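Local coordinates for protein 4-hydroxybutyrate CoA-transferase (Porphyromonas gingivalis, PDB 3D3U) that probably catalyses transfer of coenzyme A between acyl-CoA thioesters and free carboxylic acids such as acetate or 4-hydroxybutyrate, at residues Pro37-Gln42 against Val180-Ala185; Cys133-Gly136 against Thr142-Ala145; Leu213-Gly216 against Ile220-Ala223; Met240-Val245 against Lys275-Phe280. All coordinates share one frame; numbering follows the deposited sequence.

Interaction 1 (Pro37-Gln42 against Val180-Ala185)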
loop_
_atom_site.group_PDB
_atom_site.type_symbol
_atom_site.label_atom_id
_atom_site.label_comp_id
_atom_site.label_asym_id
_atom_site.label_seq_id
_atom_site.Cartn_x
_atom_site.Cartn_y
_atom_site.Cartn_z
ATOM N N PRO A 37 3.959 12.435 -9.553
ATOM C CA PRO A 37 4.747 13.478 -10.113
ATOM C C PRO A 37 3.838 14.596 -10.602
ATOM O O PRO A 37 3.526 14.803 -11.785
ATOM C CB PRO A 37 5.492 12.764 -11.242
ATOM C CG PRO A 37 4.768 11.534 -11.463
ATOM C CD PRO A 37 3.536 11.492 -10.603
ATOM N N VAL A 38 3.455 15.358 -9.613
ATOM C CA VAL A 38 2.514 16.402 -9.761
ATOM C C VAL A 38 3.103 17.526 -10.604
ATOM O O VAL A 38 2.348 18.154 -11.352
ATOM C CB VAL A 38 2.014 16.802 -8.364
ATOM C CG1 VAL A 38 3.152 16.724 -7.390
ATOM C CG2 VAL A 38 1.389 18.189 -8.382
ATOM N N ARG A 39 4.415 17.784 -10.553
ATOM C CA ARG A 39 5.014 18.858 -11.455
ATOM C C ARG A 39 4.793 18.629 -12.909
ATOM O O ARG A 39 4.450 19.527 -13.680
ATOM C CB ARG A 39 6.497 18.972 -11.258
ATOM C CG ARG A 39 6.788 20.121 -10.337
ATOM C CD ARG A 39 6.419 19.884 -8.928
ATOM N NE ARG A 39 6.655 18.507 -8.465
ATOM C CZ ARG A 39 6.336 18.164 -7.219
ATOM N NH1 ARG A 39 6.498 16.921 -6.776
ATOM N NH2 ARG A 39 5.810 19.096 -6.410
ATOM N N PHE A 40 5.023 17.382 -13.261
ATOM C CA PHE A 40 4.695 16.885 -14.525
ATOM C C PHE A 40 3.208 16.942 -14.785
ATOM O O PHE A 40 2.822 17.313 -15.906
ATOM C CB PHE A 40 5.120 15.466 -14.617
ATOM C CG PHE A 40 5.288 14.983 -16.038
ATOM C CD1 PHE A 40 4.237 14.430 -16.738
ATOM C CD2 PHE A 40 6.486 15.103 -16.678
ATOM C CE1 PHE A 40 4.391 13.954 -18.027
ATOM C CE2 PHE A 40 6.610 14.663 -17.946
ATOM C CZ PHE A 40 5.529 14.047 -18.623
ATOM N N SER A 41 2.332 16.615 -13.830
ATOM C CA SER A 41 0.870 16.800 -14.089
ATOM C C SER A 41 0.526 18.286 -14.391
ATOM O O SER A 41 -0.182 18.656 -15.370
ATOM C CB SER A 41 0.040 16.240 -12.939
ATOM O OG SER A 41 -1.362 16.495 -13.092
ATOM N N GLN A 42 1.140 19.138 -13.558
ATOM C CA GLN A 42 1.053 20.646 -13.634
ATOM C C GLN A 42 1.513 20.955 -15.069
ATOM O O GLN A 42 0.751 21.565 -15.812
ATOM C CB GLN A 42 1.916 21.330 -12.493
ATOM C CG GLN A 42 1.339 22.523 -11.700
ATOM C CD GLN A 42 0.794 22.060 -10.274
ATOM O OE1 GLN A 42 1.621 21.602 -9.408
ATOM N NE2 GLN A 42 -0.593 22.177 -10.030
ATOM N N VAL A 180 13.848 19.080 -9.219
ATOM C CA VAL A 180 13.140 19.954 -8.372
ATOM C C VAL A 180 13.370 19.797 -6.931
ATOM O O VAL A 180 14.153 18.978 -6.462
ATOM C CB VAL A 180 11.643 19.980 -8.688
ATOM C CG1 VAL A 180 11.427 20.959 -9.930
ATOM C CG2 VAL A 180 11.015 18.581 -8.865
ATOM N N ASP A 181 12.704 20.702 -6.262
ATOM C CA ASP A 181 12.698 20.824 -4.856
ATOM C C ASP A 181 11.321 21.298 -4.262
ATOM O O ASP A 181 10.755 22.376 -4.638
ATOM C CB ASP A 181 13.826 21.712 -4.428
ATOM C CG ASP A 181 13.986 21.658 -2.971
ATOM O OD1 ASP A 181 13.056 21.097 -2.345
ATOM O OD2 ASP A 181 14.956 22.112 -2.352
ATOM N N GLU A 182 10.758 20.433 -3.417
ATOM C CA GLU A 182 9.343 20.492 -3.057
ATOM C C GLU A 182 9.013 19.321 -2.103
ATOM O O GLU A 182 9.354 18.174 -2.383
ATOM C CB GLU A 182 8.403 20.587 -4.294
ATOM C CG GLU A 182 7.958 22.017 -4.674
ATOM C CD GLU A 182 6.370 22.254 -4.807
ATOM O OE1 GLU A 182 5.542 21.356 -5.310
ATOM O OE2 GLU A 182 5.914 23.417 -4.431
ATOM N N PRO A 183 8.353 19.632 -0.977
ATOM C CA PRO A 183 8.142 18.674 0.130
ATOM C C PRO A 183 7.172 17.540 -0.245
ATOM O O PRO A 183 6.163 17.738 -0.924
ATOM C CB PRO A 183 7.501 19.533 1.208
ATOM C CG PRO A 183 6.767 20.638 0.449
ATOM C CD PRO A 183 7.678 20.931 -0.715
ATOM N N ILE A 184 7.467 16.331 0.191
ATOM C CA ILE A 184 6.768 15.193 -0.273
ATOM C C ILE A 184 5.396 15.228 0.342
ATOM O O ILE A 184 5.291 15.199 1.508
ATOM C CB ILE A 184 7.628 14.056 0.168
ATOM C CG1 ILE A 184 8.878 14.076 -0.720
ATOM C CG2 ILE A 184 6.851 12.738 0.203
ATOM C CD1 ILE A 184 8.745 13.338 -2.048
ATOM N N ALA A 185 4.336 15.331 -0.443
ATOM C CA ALA A 185 2.981 15.330 0.117
ATOM C C ALA A 185 2.893 14.498 1.336
ATOM O O ALA A 185 3.457 13.398 1.393
ATOM C CB ALA A 185 1.999 14.751 -0.859
HETATM O O HOH W 1 4.277 22.052 -7.534
#
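E182 OE1 is gripped twice: R39 NH2 forms a salt bridge to it at 2.5 Å, and a water molecule donates to it at 2.7 Å. The same water donates to Q42 OE1 at 3.3 Å, so a second, indirect link runs from the helix that begins at V38 to the loop of E182. The carboxylate oxygen sits at the edge of the R39 guanidinium, near its plane, but the carboxylate itself is turned almost perpendicular, with the two planes 86° apart. NH2 meets a single oxygen, OE1. The arginine chain reaches across by bending at CB-CG (chi2 72°) and again at CG-CD (chi3 37°). CG1 of V38 lies 3.3 Å above one face of the guanidinium, toward its rim, while V180 CG2 comes in obliquely, 4.4 Å from R39 NE.

The contact joins two parts of a Rossmann-like domain with a six-stranded parallel sheet. Helix 38-46 follows strand 27-30, with P37 as its N-cap, and V180 ends strand 176-180 at one edge of the sheet. Between them in the sheet, strand 151-157 supplies a second acid, E155, which forms a salt bridge with R39 NE and accepts a hydrogen bond from the backbone N of F40. R39 is thus held at NE and NH2 by two carboxylates, which probably stabilises its positive charge and limits rotation of the guanidinium. On the loop side, the carbonyl oxygen of E182 accepts from N157 ND2, tying the backbone of the exposed acid to that same strand.

Interaction 2 (Cys133-Gly136 against Thr142-Ala145)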
loop_
_atom_site.group_PDB
_atom_site.type_symbol
_atom_site.label_atom_id
_atom_site.label_comp_id
_atom_site.label_asym_id
_atom_site.label_seq_id
_atom_site.Cartn_x
_atom_site.Cartn_y
_atom_site.Cartn_z
ATOM N N CYS A 133 19.947 6.878 -8.243
ATOM C CA CYS A 133 18.829 7.406 -7.473
ATOM C C CYS A 133 17.897 6.323 -6.943
ATOM O O CYS A 133 17.877 5.144 -7.432
ATOM C CB CYS A 133 17.947 8.233 -8.376
ATOM S SG CYS A 133 18.721 9.623 -9.208
ATOM N N SER A 134 17.050 6.775 -6.022
ATOM C CA SER A 134 16.163 5.883 -5.265
ATOM C C SER A 134 14.791 6.245 -5.563
ATOM O O SER A 134 14.495 7.453 -5.657
ATOM C CB SER A 134 16.280 6.079 -3.701
ATOM O OG SER A 134 15.179 5.432 -3.006
ATOM N N PHE A 135 13.931 5.230 -5.573
ATOM C CA PHE A 135 12.529 5.485 -5.754
ATOM C C PHE A 135 11.932 6.138 -4.529
ATOM O O PHE A 135 10.797 6.576 -4.588
ATOM C CB PHE A 135 11.799 4.232 -6.196
ATOM C CG PHE A 135 12.024 3.933 -7.646
ATOM C CD1 PHE A 135 12.862 2.900 -8.047
ATOM C CD2 PHE A 135 11.473 4.740 -8.624
ATOM C CE1 PHE A 135 13.134 2.709 -9.398
ATOM C CE2 PHE A 135 11.723 4.524 -9.945
ATOM C CZ PHE A 135 12.560 3.525 -10.332
ATOM N N GLY A 136 12.687 6.209 -3.433
ATOM C CA GLY A 136 12.202 6.799 -2.175
ATOM C C GLY A 136 11.043 6.041 -1.552
ATOM O O GLY A 136 11.139 4.822 -1.222
ATOM N N THR A 142 5.625 1.213 -9.518
ATOM C CA THR A 142 6.337 2.243 -10.112
ATOM C C THR A 142 7.752 1.810 -10.553
ATOM O O THR A 142 8.256 2.315 -11.528
ATOM C CB THR A 142 6.287 3.573 -9.287
ATOM O OG1 THR A 142 7.606 4.103 -9.262
ATOM C CG2 THR A 142 5.988 3.405 -7.782
ATOM N N LYS A 143 8.423 0.879 -9.928
ATOM C CA LYS A 143 9.719 0.597 -10.461
ATOM C C LYS A 143 9.614 -0.352 -11.648
ATOM O O LYS A 143 10.433 -0.268 -12.631
ATOM C CB LYS A 143 10.560 -0.025 -9.402
ATOM C CG LYS A 143 11.744 -0.788 -9.843
ATOM C CD LYS A 143 12.646 -0.953 -8.689
ATOM C CE LYS A 143 14.081 -1.100 -9.124
ATOM N NZ LYS A 143 14.366 -2.474 -9.571
ATOM N N ALA A 144 8.648 -1.277 -11.590
ATOM C CA ALA A 144 8.444 -2.138 -12.719
ATOM C C ALA A 144 8.104 -1.331 -13.963
ATOM O O ALA A 144 8.493 -1.641 -15.089
ATOM C CB ALA A 144 7.377 -3.016 -12.424
ATOM N N ALA A 145 7.316 -0.305 -13.791
ATOM C CA ALA A 145 6.936 0.559 -14.911
ATOM C C ALA A 145 8.198 1.187 -15.479
ATOM O O ALA A 145 8.431 1.043 -16.701
ATOM C CB ALA A 145 5.962 1.642 -14.425
#
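F135 leaves the end of strand 132-134 just where helix 142-148 passes, its CA 7.3 Å from the CA of K143 in the first turn of that helix. The phenyl ring crosses the gap and packs on the aliphatic part of the lysine, the two side chains running at about a right angle. K143 CB lies over one ring face in a CH-pi contact, 4.2 Å from the ring centroid and 27° off the ring normal. Farther along the lysine, CD stays beside the ring, 3.8 Å from F135 CE1. K143 lays its methylenes past the CE1 corner because chi1, at 160°, sets CG opposite the backbone N; the chain then bends at the last torsion, and its ammonium is taken by E147 OE1 in a salt bridge, with a weak, long ion pair to E166. T142 comes in obliquely from the same side of the ring, nearer the CD2 rim, its OG1 4.0 Å from F135 CD2.

The backbone that carries the ring is itself held. S134 OG accepts from G136 N at 2.6 Å with an N-H...O angle of 161°, which makes an ST turn around F135, and the same hydroxyl is hydrogen-bonded to I163 O. The turn is tied again by G136 O, which accepts from N167 ND2. V124 touches F135 and V122 touches T142, both from strand 119-125. The contact thus lies within a beta-alpha-beta crossover of a Rossmann-like domain: from strand 119-125 the chain detours through strand 132-134, paired antiparallel with strand 168-170, into helix 142-148 and back to the sheet as strand 151-157.

Interaction 3 (Leu213-Gly216 against Ile220-Ala223)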
loop_
_atom_site.group_PDB
_atom_site.type_symbol
_atom_site.label_atom_id
_atom_site.label_comp_id
_atom_site.label_asym_id
_atom_site.label_seq_id
_atom_site.Cartn_x
_atom_site.Cartn_y
_atom_site.Cartn_z
ATOM N N LEU A 213 4.466 -8.703 11.382
ATOM C CA LEU A 213 3.139 -8.228 10.927
ATOM C C LEU A 213 2.959 -7.635 9.602
ATOM O O LEU A 213 3.830 -6.948 9.124
ATOM C CB LEU A 213 2.655 -7.073 11.789
ATOM C CG LEU A 213 2.723 -7.224 13.294
ATOM C CD1 LEU A 213 2.527 -5.869 13.951
ATOM C CD2 LEU A 213 1.856 -8.333 13.877
ATOM N N GLN A 214 1.732 -7.739 9.107
ATOM C CA GLN A 214 1.244 -6.838 8.038
ATOM C C GLN A 214 -0.042 -6.125 8.314
ATOM O O GLN A 214 -1.105 -6.753 8.364
ATOM C CB GLN A 214 1.084 -7.579 6.692
ATOM C CG GLN A 214 0.666 -6.646 5.579
ATOM C CD GLN A 214 -0.825 -6.557 5.422
ATOM O OE1 GLN A 214 -1.454 -7.514 5.068
ATOM N NE2 GLN A 214 -1.388 -5.431 5.736
ATOM N N LEU A 215 0.024 -4.819 8.379
ATOM C CA LEU A 215 -1.199 -4.028 8.561
ATOM C C LEU A 215 -1.437 -2.869 7.591
ATOM O O LEU A 215 -0.533 -2.409 6.951
ATOM C CB LEU A 215 -1.298 -3.490 10.000
ATOM C CG LEU A 215 -0.168 -2.959 10.873
ATOM C CD1 LEU A 215 -0.623 -1.589 11.315
ATOM C CD2 LEU A 215 -0.059 -3.811 12.084
ATOM N N GLY A 216 -2.659 -2.367 7.496
ATOM C CA GLY A 216 -2.842 -1.110 6.778
ATOM C C GLY A 216 -2.407 0.171 7.485
ATOM O O GLY A 216 -1.462 0.190 8.289
ATOM N N ILE A 220 -7.825 1.574 12.661
ATOM C CA ILE A 220 -7.599 0.198 13.102
ATOM C C ILE A 220 -6.072 -0.132 13.277
ATOM O O ILE A 220 -5.628 -0.485 14.418
ATOM C CB ILE A 220 -8.356 -0.798 12.246
ATOM C CG1 ILE A 220 -9.847 -0.766 12.600
ATOM C CG2 ILE A 220 -7.881 -2.177 12.501
ATOM C CD1 ILE A 220 -10.749 -0.018 11.508
ATOM N N PRO A 221 -5.271 -0.007 12.197
ATOM C CA PRO A 221 -3.813 -0.158 12.296
ATOM C C PRO A 221 -3.113 0.594 13.426
ATOM O O PRO A 221 -2.291 -0.005 14.171
ATOM C CB PRO A 221 -3.330 0.300 10.928
ATOM C CG PRO A 221 -4.372 -0.259 10.034
ATOM C CD PRO A 221 -5.691 0.163 10.780
ATOM N N ASP A 222 -3.422 1.870 13.580
ATOM C CA ASP A 222 -2.802 2.631 14.627
ATOM C C ASP A 222 -3.329 2.162 15.934
ATOM O O ASP A 222 -2.652 2.301 16.918
ATOM C CB ASP A 222 -3.089 4.113 14.482
ATOM C CG ASP A 222 -2.301 4.954 15.442
ATOM O OD1 ASP A 222 -1.125 5.287 15.164
ATOM O OD2 ASP A 222 -2.790 5.332 16.534
ATOM N N ALA A 223 -4.531 1.606 15.968
ATOM C CA ALA A 223 -5.062 1.059 17.223
ATOM C C ALA A 223 -4.262 -0.158 17.557
ATOM O O ALA A 223 -3.892 -0.340 18.753
ATOM C CB ALA A 223 -6.541 0.698 17.131
#
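The pyrrolidine ring of P221 presents its CB and CG to the G216 carbonyl, both atoms standing above the plane of that group. CG is 3.2 Å from G216 C, and CB is equally near G216 O. CB also meets L215, whose CD1 comes within 3.3 Å of it. The leucine and the proline run past one another in opposite senses, and one methyl branch makes the touch: L215 CD1 is also 3.6 Å from P221 CA. No hydrogen bond crosses here; van der Waals packing alone joins the two segments.

They belong to one beta-alpha-beta unit, formed by strand 212-215, helix 219-226 and strand 235-237. L215 is the last residue of the first strand and G216 begins the tight connection, so the chain turns back and P221, in the first turn of the helix, lands on the strand's end. Behind the contact, strand 212-215 lies inside the mixed sheet: L213 shares backbone hydrogen bonds with G235 and H237, and Q214 with V308 and I310. On the helix D222 points away from the strand, and its OD1 makes a long, weak ion pair with R247.

Interaction 4 (Met240-Val245 against Lys275-Phe280)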
loop_
_atom_site.group_PDB
_atom_site.type_symbol
_atom_site.label_atom_id
_atom_site.label_comp_id
_atom_site.label_asym_id
_atom_site.label_seq_id
_atom_site.Cartn_x
_atom_site.Cartn_y
_atom_site.Cartn_z
ATOM N N MET A 240 2.235 -1.451 3.035
ATOM C CA MET A 240 2.529 0.020 3.262
ATOM C C MET A 240 2.651 0.413 4.682
ATOM O O MET A 240 2.210 -0.280 5.510
ATOM C CB MET A 240 1.510 0.937 2.608
ATOM C CG MET A 240 0.118 0.738 3.128
ATOM S SD MET A 240 -1.169 1.428 1.944
ATOM C CE MET A 240 -1.215 0.355 0.436
ATOM N N PHE A 241 3.230 1.524 4.992
ATOM C CA PHE A 241 3.110 1.862 6.375
ATOM C C PHE A 241 3.179 3.343 6.615
ATOM O O PHE A 241 3.598 4.097 5.681
ATOM C CB PHE A 241 4.104 1.073 7.254
ATOM C CG PHE A 241 5.489 1.472 7.086
ATOM C CD1 PHE A 241 6.347 0.670 6.362
ATOM C CD2 PHE A 241 5.938 2.692 7.571
ATOM C CE1 PHE A 241 7.720 1.071 6.112
ATOM C CE2 PHE A 241 7.306 3.113 7.364
ATOM C CZ PHE A 241 8.208 2.267 6.643
ATOM N N THR A 242 2.747 3.770 7.825
ATOM C CA THR A 242 2.765 5.238 8.196
ATOM C C THR A 242 3.587 5.509 9.458
ATOM O O THR A 242 4.391 4.675 9.938
ATOM C CB THR A 242 1.342 5.889 8.465
ATOM O OG1 THR A 242 0.273 5.225 7.774
ATOM C CG2 THR A 242 1.257 7.401 8.026
ATOM N N ASP A 243 3.294 6.663 10.040
ATOM C CA ASP A 243 3.921 7.093 11.284
ATOM C C ASP A 243 3.824 6.105 12.376
ATOM O O ASP A 243 4.618 6.188 13.238
ATOM C CB ASP A 243 3.329 8.395 11.772
ATOM C CG ASP A 243 3.435 9.504 10.750
ATOM O OD1 ASP A 243 3.732 10.647 11.191
ATOM O OD2 ASP A 243 3.235 9.335 9.503
ATOM N N GLY A 244 2.878 5.171 12.349
ATOM C CA GLY A 244 2.691 4.262 13.499
ATOM C C GLY A 244 3.890 3.364 13.670
ATOM O O GLY A 244 4.453 3.165 14.785
ATOM N N VAL A 245 4.337 2.888 12.515
ATOM C CA VAL A 245 5.525 2.035 12.442
ATOM C C VAL A 245 6.788 2.678 12.997
ATOM O O VAL A 245 7.614 1.956 13.609
ATOM C CB VAL A 245 5.758 1.551 10.996
ATOM C CG1 VAL A 245 7.019 0.632 10.873
ATOM C CG2 VAL A 245 4.542 0.756 10.608
ATOM N N LYS A 275 5.822 14.641 7.555
ATOM C CA LYS A 275 7.154 15.035 7.291
ATOM C C LYS A 275 8.083 14.315 8.234
ATOM O O LYS A 275 9.179 13.933 7.838
ATOM C CB LYS A 275 7.289 16.527 7.471
ATOM C CG LYS A 275 8.655 17.086 6.939
ATOM C CD LYS A 275 9.127 18.515 7.526
ATOM C CE LYS A 275 10.693 18.720 7.465
ATOM N NZ LYS A 275 10.983 18.008 6.110
ATOM N N GLU A 276 7.670 14.094 9.481
ATOM C CA GLU A 276 8.489 13.275 10.386
ATOM C C GLU A 276 8.787 11.889 9.806
ATOM O O GLU A 276 9.918 11.427 9.844
ATOM C CB GLU A 276 7.810 13.118 11.718
ATOM C CG GLU A 276 8.671 12.343 12.717
ATOM C CD GLU A 276 8.916 13.136 13.984
ATOM O OE1 GLU A 276 9.340 12.574 15.048
ATOM O OE2 GLU A 276 8.691 14.367 13.871
ATOM N N LEU A 277 7.770 11.211 9.270
ATOM C CA LEU A 277 8.005 9.940 8.603
ATOM C C LEU A 277 9.114 10.143 7.641
ATOM O O LEU A 277 10.146 9.432 7.725
ATOM C CB LEU A 277 6.792 9.497 7.812
ATOM C CG LEU A 277 6.307 8.097 8.104
ATOM C CD1 LEU A 277 5.335 7.655 7.115
ATOM C CD2 LEU A 277 7.422 7.121 8.101
ATOM N N TYR A 278 8.923 11.111 6.737
ATOM C CA TYR A 278 9.871 11.276 5.610
ATOM C C TYR A 278 11.239 11.512 6.116
ATOM O O TYR A 278 12.151 10.729 5.763
ATOM C CB TYR A 278 9.443 12.308 4.573
ATOM C CG TYR A 278 8.025 12.031 4.095
ATOM C CD1 TYR A 278 7.575 10.725 3.923
ATOM C CD2 TYR A 278 7.112 13.058 3.866
ATOM C CE1 TYR A 278 6.269 10.441 3.543
ATOM C CE2 TYR A 278 5.782 12.773 3.466
ATOM C CZ TYR A 278 5.371 11.447 3.323
ATOM O OH TYR A 278 4.076 11.114 2.924
ATOM N N ASP A 279 11.413 12.487 7.003
ATOM C CA ASP A 279 12.750 12.585 7.601
ATOM C C ASP A 279 13.306 11.391 8.336
ATOM O O ASP A 279 14.500 11.270 8.387
ATOM C CB ASP A 279 13.000 13.801 8.513
ATOM C CG ASP A 279 12.401 15.045 8.007
ATOM O OD1 ASP A 279 12.120 15.095 6.802
ATOM O OD2 ASP A 279 12.130 16.018 8.752
ATOM N N PHE A 280 12.481 10.554 8.953
ATOM C CA PHE A 280 12.981 9.334 9.629
ATOM C C PHE A 280 13.426 8.281 8.597
ATOM O O PHE A 280 14.507 7.631 8.736
ATOM C CB PHE A 280 11.880 8.745 10.502
ATOM C CG PHE A 280 12.197 7.397 11.152
ATOM C CD1 PHE A 280 13.020 7.308 12.305
ATOM C CD2 PHE A 280 11.558 6.204 10.702
ATOM C CE1 PHE A 280 13.286 6.043 12.960
ATOM C CE2 PHE A 280 11.828 4.958 11.378
ATOM C CZ PHE A 280 12.705 4.906 12.525
#
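L277 carries this contact, touching three consecutive residues, F241, T242 and D243. Its two methyl branches divide the work. CD2 comes to the edge of the F241 ring, near the ring plane, 4.1 Å from CE2. CD1 lies against the T242 backbone, 3.6 Å from T242 C, and also 4.2 Å from T242 CG2. The branch point, CG, stands 3.6 Å from D243 OD2, so an acid lies beside an otherwise apolar tip.

The next shell fixes these groups. F241 carries CG between its backbone N and carbonyl carbon (chi1 71°), and V245 CG1 lies 4.0 Å above one ring face, toward the rim. The polar end of D243 is turned to S274, whose OG is hydrogen-bonded to D243 OD1. That serine oxygen also accepts from L277 N, so S274 probably helps to position both the carboxylate and the backbone behind the leucine. Farther out, K275 NZ and D279 OD1 form a salt bridge of 3.2 Å along the outer side of the helix, using the syn lone pair of the carboxylate oxygen, and E276 OE1 is paired with R250.

F241 precedes helix 243-251 and is joined to L270 by backbone hydrogen bonding, while helix 275-281 lays F280 on M246, I249 and R250 of helix 243-251. The contact therefore packs the lead-in and first residue of helix 243-251 against the first turn of helix 275-281, the first helix following strand 235-237 and the second strand 266-268, parallel neighbours in the mixed sheet.

In the fold
Interactions 1 and 2 both lie in the N-terminal acetyl-CoA hydrolase/transferase domain, around its six-stranded parallel beta-sheet, their centres 15 Å apart; along the chain, 133-145 falls between the two segments of interaction 1. Interactions 3 and 4 follow in turn, on helices that succeed strands 212-215, 235-237 and 266-268 of the second, mixed sheet, with centres 14 Å apart. Interactions 1 and 4, centres 19 Å apart, touch where A185 O lies 2.8 Å from Y278 OH, a probable hydrogen bond. Interaction 3 is remotest from interaction 1, at 29 Å. Y278 thus links the mixed-sheet region to the loop after strand 176-180, consistent with two Rossmann-like halves packed together.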